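Local coordinates for protein beta-1,4-galactanase (PDB 1HJS) that hydrolyses the beta-1,4-galactosidic linkages of type I arabinogalactans as a family 53 glycoside hydrolase built on a TIM barrel, at residues A[2-7]-A[292-297]; A[75-80]-A[129-134]; A[174-179]-A[242-247]; A[207-212]-A[235-240]. All coordinates share one frame; numbering follows the deposited sequence. Where two conformers were deposited one is given.

Contact 1: residues A[2-7]-A[292-297]. With SO4 (sulfate ion), chain H.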
loop_
_atom_site.group_PDB
_atom_site.type_symbol
_atom_site.label_atom_id
_atom_site.label_comp_id
_atom_site.label_asym_id
_atom_site.label_seq_id
_atom_site.Cartn_x
_atom_site.Cartn_y
_atom_site.Cartn_z
ATOM N N LEU A 2 0.870 -16.842 -2.890
ATOM C CA LEU A 2 0.490 -15.460 -3.170
ATOM C C LEU A 2 0.769 -15.055 -4.609
ATOM O O LEU A 2 1.797 -15.412 -5.181
ATOM C CB LEU A 2 1.240 -14.498 -2.244
ATOM C CG LEU A 2 0.908 -14.519 -0.756
ATOM C CD1 LEU A 2 1.813 -13.532 -0.029
ATOM C CD2 LEU A 2 -0.560 -14.162 -0.548
ATOM N N THR A 3 -0.149 -14.292 -5.186
ATOM C CA THR A 3 0.016 -13.815 -6.548
ATOM C C THR A 3 0.989 -12.644 -6.522
ATOM O O THR A 3 1.882 -12.537 -7.364
ATOM C CB THR A 3 -1.325 -13.335 -7.129
ATOM O OG1 THR A 3 -2.211 -14.451 -7.246
ATOM C CG2 THR A 3 -1.125 -12.699 -8.499
ATOM N N TYR A 4 0.811 -11.778 -5.531
ATOM C CA TYR A 4 1.656 -10.600 -5.383
ATOM C C TYR A 4 2.544 -10.700 -4.156
ATOM O O TYR A 4 2.053 -10.756 -3.030
ATOM C CB TYR A 4 0.788 -9.346 -5.266
ATOM C CG TYR A 4 -0.217 -9.198 -6.386
ATOM C CD1 TYR A 4 0.166 -8.724 -7.644
ATOM C CD2 TYR A 4 -1.545 -9.579 -6.202
ATOM C CE1 TYR A 4 -0.754 -8.640 -8.691
ATOM C CE2 TYR A 4 -2.469 -9.501 -7.241
ATOM C CZ TYR A 4 -2.066 -9.035 -8.483
ATOM O OH TYR A 4 -2.972 -8.989 -9.510
ATOM N N ARG A 5 3.850 -10.744 -4.387
ATOM C CA ARG A 5 4.827 -10.792 -3.305
ATOM C C ARG A 5 5.551 -9.468 -3.473
ATOM O O ARG A 5 6.420 -9.341 -4.333
ATOM C CB ARG A 5 5.812 -11.950 -3.505
ATOM C CG ARG A 5 5.177 -13.335 -3.528
ATOM C CD ARG A 5 6.254 -14.415 -3.609
ATOM N NE ARG A 5 7.117 -14.221 -4.772
ATOM C CZ ARG A 5 6.800 -14.591 -6.009
ATOM N NH1 ARG A 5 5.642 -15.191 -6.249
ATOM N NH2 ARG A 5 7.633 -14.345 -7.010
ATOM N N GLY A 6 5.195 -8.468 -2.678
ATOM C CA GLY A 6 5.856 -7.194 -2.867
ATOM C C GLY A 6 6.278 -6.355 -1.686
ATOM O O GLY A 6 6.164 -6.746 -0.522
ATOM N N VAL A 7 6.800 -5.182 -2.024
ATOM C CA VAL A 7 7.239 -4.208 -1.046
ATOM C C VAL A 7 6.908 -2.847 -1.629
ATOM O O VAL A 7 6.760 -2.699 -2.849
ATOM C CB VAL A 7 8.777 -4.261 -0.804
ATOM C CG1 VAL A 7 9.200 -5.658 -0.393
ATOM C CG2 VAL A 7 9.529 -3.812 -2.066
ATOM N N GLY A 292 -2.303 -11.218 -2.021
ATOM C CA GLY A 292 -1.073 -10.452 -1.912
ATOM C C GLY A 292 -0.634 -9.946 -0.553
ATOM O O GLY A 292 -1.425 -9.838 0.386
ATOM N N LEU A 293 0.656 -9.642 -0.469
ATOM C CA LEU A 293 1.269 -9.108 0.740
ATOM C C LEU A 293 2.361 -8.145 0.312
ATOM O O LEU A 293 3.190 -8.476 -0.539
ATOM C CB LEU A 293 1.875 -10.229 1.590
ATOM C CG LEU A 293 2.546 -9.805 2.906
ATOM C CD1 LEU A 293 2.661 -11.001 3.832
ATOM C CD2 LEU A 293 3.927 -9.221 2.631
ATOM N N PHE A 294 2.355 -6.949 0.891
ATOM C CA PHE A 294 3.369 -5.949 0.581
ATOM C C PHE A 294 4.007 -5.413 1.853
ATOM O O PHE A 294 3.311 -4.894 2.724
ATOM C CB PHE A 294 2.762 -4.776 -0.189
ATOM C CG PHE A 294 2.319 -5.124 -1.584
ATOM C CD1 PHE A 294 1.147 -5.842 -1.799
ATOM C CD2 PHE A 294 3.082 -4.733 -2.681
ATOM C CE1 PHE A 294 0.736 -6.171 -3.097
ATOM C CE2 PHE A 294 2.684 -5.055 -3.985
ATOM C CZ PHE A 294 1.508 -5.776 -4.191
ATOM N N TYR A 295 5.326 -5.538 1.956
ATOM C CA TYR A 295 6.050 -5.028 3.119
ATOM C C TYR A 295 6.252 -3.537 2.866
ATOM O O TYR A 295 6.602 -3.145 1.753
ATOM C CB TYR A 295 7.415 -5.708 3.249
ATOM C CG TYR A 295 8.050 -5.487 4.604
ATOM C CD1 TYR A 295 7.791 -6.357 5.663
ATOM C CD2 TYR A 295 8.860 -4.381 4.843
ATOM C CE1 TYR A 295 8.323 -6.130 6.928
ATOM C CE2 TYR A 295 9.403 -4.142 6.114
ATOM C CZ TYR A 295 9.126 -5.020 7.147
ATOM O OH TYR A 295 9.632 -4.792 8.401
ATOM N N TRP A 296 6.051 -2.698 3.876
ATOM C CA TRP A 296 6.196 -1.263 3.651
ATOM C C TRP A 296 7.582 -0.669 3.880
ATOM O O TRP A 296 8.114 -0.714 4.993
ATOM C CB TRP A 296 5.184 -0.481 4.496
ATOM C CG TRP A 296 5.024 0.943 4.039
ATOM C CD1 TRP A 296 4.494 1.366 2.853
ATOM C CD2 TRP A 296 5.425 2.128 4.742
ATOM N NE1 TRP A 296 4.539 2.738 2.773
ATOM C CE2 TRP A 296 5.106 3.231 3.920
ATOM C CE3 TRP A 296 6.023 2.364 5.989
ATOM C CZ2 TRP A 296 5.366 4.555 4.302
ATOM C CZ3 TRP A 296 6.284 3.678 6.369
ATOM C CH2 TRP A 296 5.957 4.758 5.528
ATOM N N GLU A 297 8.154 -0.115 2.810
ATOM C CA GLU A 297 9.453 0.562 2.853
ATOM C C GLU A 297 10.604 -0.174 3.545
ATOM O O GLU A 297 11.234 0.354 4.467
ATOM C CB GLU A 297 9.257 1.939 3.489
ATOM C CG GLU A 297 8.449 2.896 2.619
ATOM C CD GLU A 297 9.278 3.486 1.484
ATOM O OE1 GLU A 297 10.429 3.040 1.287
ATOM O OE2 GLU A 297 8.778 4.389 0.787
HETATM S S SO4 H . 5.805 -15.130 -10.169
HETATM O O1 SO4 H . 5.879 -16.605 -10.839
HETATM O O2 SO4 H . 4.576 -15.134 -9.403
HETATM O O3 SO4 H . 6.865 -14.922 -9.443
HETATM O O4 SO4 H . 5.654 -14.262 -11.307
#
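Strands 4-7 and 292-296 run parallel, their axes 10° apart and 4.2 Å at closest approach, in a register that pairs Tyr4 with Gly292 and Val7 with Tyr295. Three backbone bonds define the ladder: Leu293 N to Tyr4 O, Gly6 N to Leu293 O at 2.9 Å and a nearly straight 169°, and Tyr295 N to Gly6 O, whose donor sits above the carbonyl plane. On the face carrying Tyr4 and Phe294, a CB at Gly6 would clash with the Phe294 ring; at Gly292 it would only be tight against Tyr4 CB. The Phe294 ring instead lies over Gly6, with CD2 3.7 Å from Gly6 CA, and its far end, CZ, meets Tyr4 CB at 3.8 Å. Before the strand, Leu2 CD1 reaches Leu293 CB at 3.7 Å, crossing it obliquely; on the face of Leu293, Val7 CG1 meets Tyr295 CB more loosely. Arg5 takes no part in this packing; its guanidinium turns an edge to a sulfate, probably from the crystallisation liquor, with a hydrogen bond from NH2 to O3 (2.6 Å) and a weak one from NH1 to O2. These are the first and last strands of the (beta/alpha)8 barrel, so their ladder closes the sheet. Leu293 and Tyr295 pack outward on helix 270-285, whereas Phe294 points inward, edge-to-face with Tyr77; strand 43-48 flanks Tyr4.

Contact 2: residues A[75-80]-A[129-134]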
loop_
_atom_site.group_PDB
_atom_site.type_symbol
_atom_site.label_atom_id
_atom_site.label_comp_id
_atom_site.label_asym_id
_atom_site.label_seq_id
_atom_site.Cartn_x
_atom_site.Cartn_y
_atom_site.Cartn_z
ATOM N N GLY A 75 6.160 -6.024 -11.369
ATOM C CA GLY A 75 4.887 -5.385 -11.657
ATOM C C GLY A 75 4.801 -4.136 -10.799
ATOM O O GLY A 75 5.536 -4.004 -9.819
ATOM N N VAL A 76 3.910 -3.216 -11.150
ATOM C CA VAL A 76 3.773 -1.980 -10.390
ATOM C C VAL A 76 2.368 -1.775 -9.826
ATOM O O VAL A 76 1.368 -1.947 -10.521
ATOM C CB VAL A 76 4.158 -0.761 -11.258
ATOM C CG1 VAL A 76 3.980 0.535 -10.467
ATOM C CG2 VAL A 76 5.603 -0.903 -11.723
ATOM N N TYR A 77 2.322 -1.403 -8.552
ATOM C CA TYR A 77 1.085 -1.147 -7.824
ATOM C C TYR A 77 1.112 0.346 -7.496
ATOM O O TYR A 77 1.913 0.801 -6.680
ATOM C CB TYR A 77 1.080 -2.032 -6.562
ATOM C CG TYR A 77 0.108 -1.722 -5.427
ATOM C CD1 TYR A 77 -0.731 -0.607 -5.441
ATOM C CD2 TYR A 77 0.098 -2.532 -4.289
ATOM C CE1 TYR A 77 -1.553 -0.301 -4.331
ATOM C CE2 TYR A 77 -0.705 -2.240 -3.189
ATOM C CZ TYR A 77 -1.521 -1.126 -3.211
ATOM O OH TYR A 77 -2.249 -0.820 -2.086
ATOM N N ILE A 78 0.256 1.107 -8.167
ATOM C CA ILE A 78 0.171 2.547 -7.956
ATOM C C ILE A 78 -0.824 2.863 -6.842
ATOM O O ILE A 78 -1.982 2.461 -6.894
ATOM C CB ILE A 78 -0.276 3.276 -9.249
ATOM C CG1 ILE A 78 0.842 3.210 -10.294
ATOM C CG2 ILE A 78 -0.655 4.723 -8.938
ATOM C CD1 ILE A 78 2.101 3.981 -9.918
ATOM N N ASP A 79 -0.356 3.593 -5.837
ATOM C CA ASP A 79 -1.188 3.971 -4.702
ATOM C C ASP A 79 -1.452 5.472 -4.721
ATOM O O ASP A 79 -0.623 6.259 -4.275
ATOM C CB ASP A 79 -0.484 3.561 -3.401
ATOM C CG ASP A 79 -1.195 4.062 -2.149
ATOM O OD1 ASP A 79 -2.370 4.472 -2.230
ATOM O OD2 ASP A 79 -0.565 4.027 -1.071
ATOM N N PHE A 80 -2.601 5.865 -5.267
ATOM C CA PHE A 80 -2.969 7.276 -5.320
ATOM C C PHE A 80 -3.410 7.739 -3.943
ATOM O O PHE A 80 -4.370 7.198 -3.391
ATOM C CB PHE A 80 -4.145 7.508 -6.280
ATOM C CG PHE A 80 -3.781 7.443 -7.732
ATOM C CD1 PHE A 80 -2.866 8.339 -8.276
ATOM C CD2 PHE A 80 -4.386 6.506 -8.568
ATOM C CE1 PHE A 80 -2.558 8.307 -9.638
ATOM C CE2 PHE A 80 -4.084 6.465 -9.940
ATOM C CZ PHE A 80 -3.171 7.368 -10.470
ATOM N N ILE A 129 -1.964 -3.135 -10.274
ATOM C CA ILE A 129 -2.892 -2.706 -9.230
ATOM C C ILE A 129 -2.876 -1.191 -9.067
ATOM O O ILE A 129 -1.825 -0.554 -9.152
ATOM C CB ILE A 129 -2.516 -3.310 -7.849
ATOM C CG1 ILE A 129 -2.509 -4.835 -7.920
ATOM C CG2 ILE A 129 -3.502 -2.826 -6.779
ATOM C CD1 ILE A 129 -2.040 -5.497 -6.627
ATOM N N VAL A 130 -4.051 -0.618 -8.834
ATOM C CA VAL A 130 -4.171 0.812 -8.593
ATOM C C VAL A 130 -5.154 0.994 -7.446
ATOM O O VAL A 130 -6.284 0.523 -7.524
ATOM C CB VAL A 130 -4.730 1.579 -9.816
ATOM C CG1 VAL A 130 -4.978 3.039 -9.443
ATOM C CG2 VAL A 130 -3.755 1.494 -10.983
ATOM N N SER A 131 -4.726 1.643 -6.368
ATOM C CA SER A 131 -5.646 1.879 -5.269
ATOM C C SER A 131 -6.150 3.303 -5.414
ATOM O O SER A 131 -5.370 4.228 -5.644
ATOM C CB SER A 131 -4.966 1.698 -3.899
ATOM O OG SER A 131 -4.043 2.734 -3.612
ATOM N N ILE A 132 -7.464 3.474 -5.324
ATOM C CA ILE A 132 -8.048 4.801 -5.412
ATOM C C ILE A 132 -8.152 5.336 -3.985
ATOM O O ILE A 132 -9.213 5.298 -3.354
ATOM C CB ILE A 132 -9.435 4.762 -6.109
ATOM C CG1 ILE A 132 -10.303 3.648 -5.521
ATOM C CG2 ILE A 132 -9.242 4.530 -7.604
ATOM C CD1 ILE A 132 -11.671 3.529 -6.174
ATOM N N GLY A 133 -7.015 5.816 -3.489
ATOM C CA GLY A 133 -6.932 6.349 -2.145
ATOM C C GLY A 133 -6.028 5.488 -1.273
ATOM O O GLY A 133 -5.783 4.320 -1.578
ATOM N N ASN A 134 -5.528 6.066 -0.186
ATOM C CA ASN A 134 -4.667 5.339 0.742
ATOM C C ASN A 134 -5.306 5.418 2.123
ATOM O O ASN A 134 -5.508 6.514 2.652
ATOM C CB ASN A 134 -3.270 5.968 0.789
ATOM C CG ASN A 134 -2.304 5.176 1.663
ATOM O OD1 ASN A 134 -1.757 4.155 1.242
ATOM N ND2 ASN A 134 -2.104 5.638 2.889
HETATM O O HOH W 1 -2.998 1.539 -1.241
#
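Asp79 and Asn134 meet at the heart of this contact, with Asp79 OD2 only 2.6 Å from Asn134 OD1, so close for two oxygens that an acid proton probably lies between them. The side chains cross at about a right angle; a salt bridge from Asp79 OD2 to Arg45 would tend to favour the charged carboxylate, against that proton. Asn134 ND2 bonds to Ala87 O, which helps fix the amide's rotation. The other carboxylate oxygen, Asp79 OD1, lies 2.8 Å from Ser131 OG. A water joins that hydroxyl to Tyr77 OH, 2.6 Å from the water oxygen. Ile129 CG2 stands over one face of the Tyr77 ring, 4.0 Å from its centroid, a CH-pi contact, while Ser131 is at the ring edge. Behind them the strands are parallel (7°), held by Ile78 N to Ile129 O, Ser131 N to Ile78 O, and Phe80 N to Ser131 O at 3.2 Å. On the reverse face Val130 CG1 touches Phe80 CE2 at 3.6 Å. Asn134 precedes Glu135, the probable proton donor, and lies beside Glu245, assigned as nucleophile. The strands are third and fourth in the barrel, between 43-48 and 174-179; Val130 and Ile132 pack outward on helix 150-165.

Contact 3: residues A[174-179]-A[242-247]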
loop_
_atom_site.group_PDB
_atom_site.type_symbol
_atom_site.label_atom_id
_atom_site.label_comp_id
_atom_site.label_asym_id
_atom_site.label_seq_id
_atom_site.Cartn_x
_atom_site.Cartn_y
_atom_site.Cartn_z
ATOM N N LYS A 174 -6.046 -3.809 -11.739
ATOM C CA LYS A 174 -7.104 -4.203 -10.828
ATOM C C LYS A 174 -7.302 -2.955 -9.970
ATOM O O LYS A 174 -6.326 -2.312 -9.566
ATOM C CB LYS A 174 -6.660 -5.385 -9.966
ATOM C CG LYS A 174 -6.556 -6.693 -10.740
ATOM C CD LYS A 174 -6.056 -7.824 -9.856
ATOM C CE LYS A 174 -6.010 -9.147 -10.618
ATOM N NZ LYS A 174 -5.398 -10.234 -9.796
ATOM N N ILE A 175 -8.553 -2.594 -9.707
ATOM C CA ILE A 175 -8.831 -1.410 -8.906
ATOM C C ILE A 175 -9.022 -1.796 -7.446
ATOM O O ILE A 175 -9.827 -2.666 -7.117
ATOM C CB ILE A 175 -10.073 -0.676 -9.436
ATOM C CG1 ILE A 175 -9.818 -0.236 -10.881
ATOM C CG2 ILE A 175 -10.378 0.534 -8.566
ATOM C CD1 ILE A 175 -11.025 0.355 -11.578
ATOM N N MET A 176 -8.274 -1.135 -6.571
ATOM C CA MET A 176 -8.327 -1.443 -5.147
ATOM C C MET A 176 -8.763 -0.305 -4.237
ATOM O O MET A 176 -8.457 0.856 -4.485
ATOM C CB MET A 176 -6.949 -1.922 -4.685
ATOM C CG MET A 176 -6.801 -2.048 -3.172
ATOM S SD MET A 176 -5.083 -2.328 -2.699
ATOM C CE MET A 176 -4.889 -4.036 -3.152
ATOM N N ILE A 177 -9.495 -0.665 -3.186
ATOM C CA ILE A 177 -9.920 0.278 -2.161
ATOM C C ILE A 177 -9.114 -0.195 -0.960
ATOM O O ILE A 177 -9.111 -1.385 -0.628
ATOM C CB ILE A 177 -11.432 0.197 -1.875
ATOM C CG1 ILE A 177 -12.200 0.854 -3.027
ATOM C CG2 ILE A 177 -11.756 0.901 -0.561
ATOM C CD1 ILE A 177 -13.719 0.764 -2.903
ATOM N N HIS A 178 -8.422 0.742 -0.323
ATOM C CA HIS A 178 -7.537 0.439 0.792
ATOM C C HIS A 178 -7.914 1.109 2.112
ATOM O O HIS A 178 -7.967 2.333 2.201
ATOM C CB HIS A 178 -6.111 0.850 0.386
ATOM C CG HIS A 178 -5.103 0.774 1.491
ATOM N ND1 HIS A 178 -3.940 1.516 1.481
ATOM C CD2 HIS A 178 -5.072 0.043 2.630
ATOM C CE1 HIS A 178 -3.239 1.247 2.569
ATOM N NE2 HIS A 178 -3.904 0.357 3.283
ATOM N N LEU A 179 -8.160 0.283 3.129
ATOM C CA LEU A 179 -8.501 0.743 4.474
ATOM C C LEU A 179 -7.412 0.277 5.448
ATOM O O LEU A 179 -6.724 -0.713 5.197
ATOM C CB LEU A 179 -9.849 0.152 4.911
ATOM C CG LEU A 179 -11.143 0.889 4.550
ATOM C CD1 LEU A 179 -11.116 1.371 3.121
ATOM C CD2 LEU A 179 -12.332 -0.035 4.819
ATOM N N ALA A 242 -5.773 -8.355 -0.078
ATOM C CA ALA A 242 -4.338 -8.236 0.134
ATOM C C ALA A 242 -3.969 -7.348 1.310
ATOM O O ALA A 242 -4.668 -6.381 1.631
ATOM C CB ALA A 242 -3.665 -7.701 -1.130
ATOM N N VAL A 243 -2.868 -7.699 1.962
ATOM C CA VAL A 243 -2.338 -6.895 3.050
ATOM C C VAL A 243 -1.355 -6.051 2.252
ATOM O O VAL A 243 -0.349 -6.562 1.760
ATOM C CB VAL A 243 -1.584 -7.756 4.082
ATOM C CG1 VAL A 243 -0.804 -6.856 5.038
ATOM C CG2 VAL A 243 -2.582 -8.610 4.872
ATOM N N VAL A 244 -1.663 -4.770 2.100
ATOM C CA VAL A 244 -0.830 -3.884 1.297
ATOM C C VAL A 244 0.228 -3.088 2.049
ATOM O O VAL A 244 1.017 -2.370 1.441
ATOM C CB VAL A 244 -1.722 -2.933 0.470
ATOM C CG1 VAL A 244 -2.664 -3.756 -0.387
ATOM C CG2 VAL A 244 -2.528 -2.021 1.384
ATOM N N GLU A 245 0.243 -3.225 3.370
ATOM C CA GLU A 245 1.233 -2.556 4.210
ATOM C C GLU A 245 1.427 -3.369 5.481
ATOM O O GLU A 245 0.454 -3.752 6.126
ATOM C CB GLU A 245 0.783 -1.141 4.594
ATOM C CG GLU A 245 1.071 -0.069 3.548
ATOM C CD GLU A 245 0.850 1.338 4.077
ATOM O OE1 GLU A 245 1.123 1.575 5.277
ATOM O OE2 GLU A 245 0.420 2.212 3.293
ATOM N N THR A 246 2.680 -3.650 5.821
ATOM C CA THR A 246 3.001 -4.378 7.044
ATOM C C THR A 246 4.488 -4.199 7.347
ATOM O O THR A 246 5.286 -3.898 6.451
ATOM C CB THR A 246 2.648 -5.887 6.936
ATOM O OG1 THR A 246 2.676 -6.481 8.244
ATOM C CG2 THR A 246 3.642 -6.617 6.038
ATOM N N ASN A 247 4.840 -4.362 8.618
ATOM C CA ASN A 247 6.210 -4.208 9.104
ATOM C C ASN A 247 6.413 -5.148 10.294
ATOM O O ASN A 247 5.448 -5.557 10.942
ATOM C CB ASN A 247 6.442 -2.798 9.671
ATOM C CG ASN A 247 6.867 -1.767 8.637
ATOM O OD1 ASN A 247 6.971 -0.585 8.966
ATOM N ND2 ASN A 247 7.129 -2.196 7.404
#
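Strands 174-179 and 242-245 cross at -64° with axes 8.8 Å apart at closest approach, and no hydrogen bond links them: they are next-but-one in the barrel, with strand 208-212 between them, and their inward side chains meet in its interior. Val244 bridges the gap with both methyls. Its CG2 stands over the centre of the His178 imidazole, 3.4 Å from the centroid and 14° off the ring normal, a tight CH-pi contact in which the closest ring atom is NE2 at 3.3 Å. Its CG1 meets the tip of Met176 end to end, CE and SD both 3.6 Å away, because Met176 runs extended before bending at its last torsion. The same methyl group, Met176 CE, also reaches Ala242 CB at a looser 4.4 Å. Glu245, the probable nucleophile, comes to the edge of the His178 ring: OE2 is 3.9 Å from CE1, with the carboxylate turned steeply against the ring plane. Its OE2 is paired with Arg45 and its OE1 bonded to Tyr214, a setting that would probably favour the charged carboxylate. His178 CG is anti to the backbone N (chi1 172°), which carries the ring inward, where Ser212 holds NE2 and Glu135, assigned as proton donor, lies alongside. Outside the barrel, Ile177 and Leu179 pack on helix 185-196 and Val243 on helix 270-285.

Contact 4: residues A[207-212]-A[235-240]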
loop_
_atom_site.group_PDB
_atom_site.type_symbol
_atom_site.label_atom_id
_atom_site.label_comp_id
_atom_site.label_asym_id
_atom_site.label_seq_id
_atom_site.Cartn_x
_atom_site.Cartn_y
_atom_site.Cartn_z
ATOM N N ASP A 207 -12.050 -4.094 -7.846
ATOM C CA ASP A 207 -11.695 -5.506 -7.840
ATOM C C ASP A 207 -11.021 -6.052 -6.590
ATOM O O ASP A 207 -11.074 -7.256 -6.329
ATOM C CB ASP A 207 -10.781 -5.771 -9.036
ATOM C CG ASP A 207 -11.293 -5.122 -10.305
ATOM O OD1 ASP A 207 -12.366 -5.538 -10.777
ATOM O OD2 ASP A 207 -10.632 -4.194 -10.826
ATOM N N MET A 208 -10.392 -5.177 -5.821
ATOM C CA MET A 208 -9.665 -5.625 -4.646
ATOM C C MET A 208 -9.900 -4.799 -3.395
ATOM O O MET A 208 -10.224 -3.614 -3.460
ATOM C CB MET A 208 -8.163 -5.600 -4.933
ATOM C CG MET A 208 -7.722 -6.269 -6.206
ATOM S SD MET A 208 -5.922 -6.063 -6.408
ATOM C CE MET A 208 -5.322 -7.412 -5.388
ATOM N N MET A 209 -9.714 -5.450 -2.253
ATOM C CA MET A 209 -9.828 -4.804 -0.957
ATOM C C MET A 209 -8.470 -4.981 -0.306
ATOM O O MET A 209 -8.023 -6.110 -0.079
ATOM C CB MET A 209 -10.898 -5.470 -0.093
ATOM C CG MET A 209 -12.303 -5.315 -0.636
ATOM S SD MET A 209 -13.534 -5.999 0.481
ATOM C CE MET A 209 -14.995 -5.160 -0.128
ATOM N N GLY A 210 -7.802 -3.869 -0.032
ATOM C CA GLY A 210 -6.500 -3.948 0.601
ATOM C C GLY A 210 -6.590 -3.458 2.031
ATOM O O GLY A 210 -7.429 -2.616 2.348
ATOM N N VAL A 211 -5.742 -3.992 2.902
ATOM C CA VAL A 211 -5.738 -3.570 4.292
ATOM C C VAL A 211 -4.314 -3.403 4.789
ATOM O O VAL A 211 -3.399 -4.083 4.320
ATOM C CB VAL A 211 -6.423 -4.604 5.215
ATOM C CG1 VAL A 211 -7.862 -4.826 4.777
ATOM C CG2 VAL A 211 -5.648 -5.918 5.200
ATOM N N SER A 212 -4.130 -2.480 5.725
ATOM C CA SER A 212 -2.826 -2.285 6.338
ATOM C C SER A 212 -2.877 -3.197 7.563
ATOM O O SER A 212 -3.945 -3.393 8.148
ATOM C CB SER A 212 -2.637 -0.836 6.797
ATOM O OG SER A 212 -2.659 0.070 5.707
ATOM N N LYS A 235 -16.051 -13.531 2.381
ATOM C CA LYS A 235 -17.342 -14.145 2.154
ATOM C C LYS A 235 -18.474 -13.136 1.977
ATOM O O LYS A 235 -19.510 -13.466 1.410
ATOM C CB LYS A 235 -17.667 -15.119 3.276
ATOM C CG LYS A 235 -18.349 -14.489 4.434
ATOM C CD LYS A 235 -19.492 -15.362 4.890
ATOM C CE LYS A 235 -19.078 -16.238 6.045
ATOM N NZ LYS A 235 -20.243 -16.895 6.691
ATOM N N THR A 236 -18.279 -11.906 2.446
ATOM C CA THR A 236 -19.321 -10.893 2.300
ATOM C C THR A 236 -19.330 -10.263 0.907
ATOM O O THR A 236 -20.392 -10.137 0.295
ATOM C CB THR A 236 -19.175 -9.738 3.326
ATOM O OG1 THR A 236 -19.203 -10.258 4.659
ATOM C CG2 THR A 236 -20.322 -8.743 3.168
ATOM N N TRP A 237 -18.154 -9.883 0.407
ATOM C CA TRP A 237 -18.044 -9.226 -0.892
ATOM C C TRP A 237 -17.292 -9.983 -1.994
ATOM O O TRP A 237 -17.290 -9.560 -3.147
ATOM C CB TRP A 237 -17.444 -7.835 -0.691
ATOM C CG TRP A 237 -18.303 -6.971 0.181
ATOM C CD1 TRP A 237 -19.512 -6.426 -0.146
ATOM C CD2 TRP A 237 -18.052 -6.606 1.543
ATOM N NE1 TRP A 237 -20.033 -5.748 0.930
ATOM C CE2 TRP A 237 -19.157 -5.843 1.979
ATOM C CE3 TRP A 237 -17.003 -6.851 2.436
ATOM C CZ2 TRP A 237 -19.242 -5.323 3.275
ATOM C CZ3 TRP A 237 -17.088 -6.333 3.724
ATOM C CH2 TRP A 237 -18.201 -5.578 4.129
ATOM N N ASN A 238 -16.646 -11.088 -1.634
ATOM C CA ASN A 238 -15.931 -11.934 -2.591
ATOM C C ASN A 238 -14.945 -11.202 -3.513
ATOM O O ASN A 238 -14.843 -11.525 -4.697
ATOM C CB ASN A 238 -16.950 -12.697 -3.443
ATOM C CG ASN A 238 -16.311 -13.772 -4.312
ATOM O OD1 ASN A 238 -16.655 -13.915 -5.485
ATOM N ND2 ASN A 238 -15.392 -14.538 -3.739
ATOM N N LYS A 239 -14.204 -10.235 -2.975
ATOM C CA LYS A 239 -13.221 -9.497 -3.775
ATOM C C LYS A 239 -11.838 -10.063 -3.482
ATOM O O LYS A 239 -11.650 -10.741 -2.474
ATOM C CB LYS A 239 -13.232 -8.009 -3.401
ATOM C CG LYS A 239 -14.478 -7.259 -3.842
ATOM C CD LYS A 239 -14.612 -7.289 -5.356
ATOM C CE LYS A 239 -15.829 -6.516 -5.825
ATOM N NZ LYS A 239 -15.945 -6.564 -7.317
ATOM N N GLU A 240 -10.869 -9.809 -4.357
ATOM C CA GLU A 240 -9.521 -10.295 -4.089
ATOM C C GLU A 240 -9.043 -9.485 -2.894
ATOM O O GLU A 240 -9.371 -8.308 -2.766
ATOM C CB GLU A 240 -8.598 -10.078 -5.288
ATOM C CG GLU A 240 -8.950 -10.941 -6.489
ATOM C CD GLU A 240 -7.781 -11.112 -7.444
ATOM O OE1 GLU A 240 -7.131 -10.101 -7.771
ATOM O OE2 GLU A 240 -7.517 -12.259 -7.866
HETATM O O HOH W 2 -13.914 -7.569 -9.799
#
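Lys239 NZ is the best-held polar atom, gripped by hydrogen bonds to two carbonyls, Phe206 O and Leu203 O, and a weak third to a water 3.4 Å away; its charge also makes a cation-pi contact with Phe206. The same water donates to Asp207 OD1 from 2.7 Å. Lys239 bends at chi2 (-62°), laying CD 3.7 Å from Asp207 O. Glu240 O takes a single hydrogen bond, from Met209 N at 2.9 Å, 164° at the hydrogen and nearly along the C=O axis; Met208 CA adds a CA-H...O contact. A second bond, Glu240 N to Asp207 O at 3.2 Å, completes the parallel bridge between Met208 and Glu240. Beside it Met209 puts CE 3.7 Å from Trp237 CE3; the sulfur is oblique to the indole, 5.2 Å from the six-membered ring centroid, a Met-aromatic contact. Glu240 OE1 forms a salt bridge with Lys174. Asn238, with positive phi, ends helix 223-237. The contact closes a right-handed beta-alpha-beta unit, with Trp237 and Met209 packed against helix 185-196 and Met208 facing strand 174-179.

How the contacts relate
From the N terminus, contact 1 opens with the first barrel strand and closes only at the eighth, so its loop encloses the other three. Within it contact 2 closes early, joining strands three and four, before contact 3 opens at strand five. Contact 3 shuts at strand seven, and contact 4, from strand six to the start of seven, nests inside it; none cross. Further bonds also link them. Val130 O lies 2.8 Å from Met176 N, a probable hydrogen bond tying adjacent strands of contacts 2 and 3; Phe294 N and Val243 O, 2.9 Å apart, do likewise for contacts 1 and 3, which the Tyr4 hydroxyl also joins through Lys174.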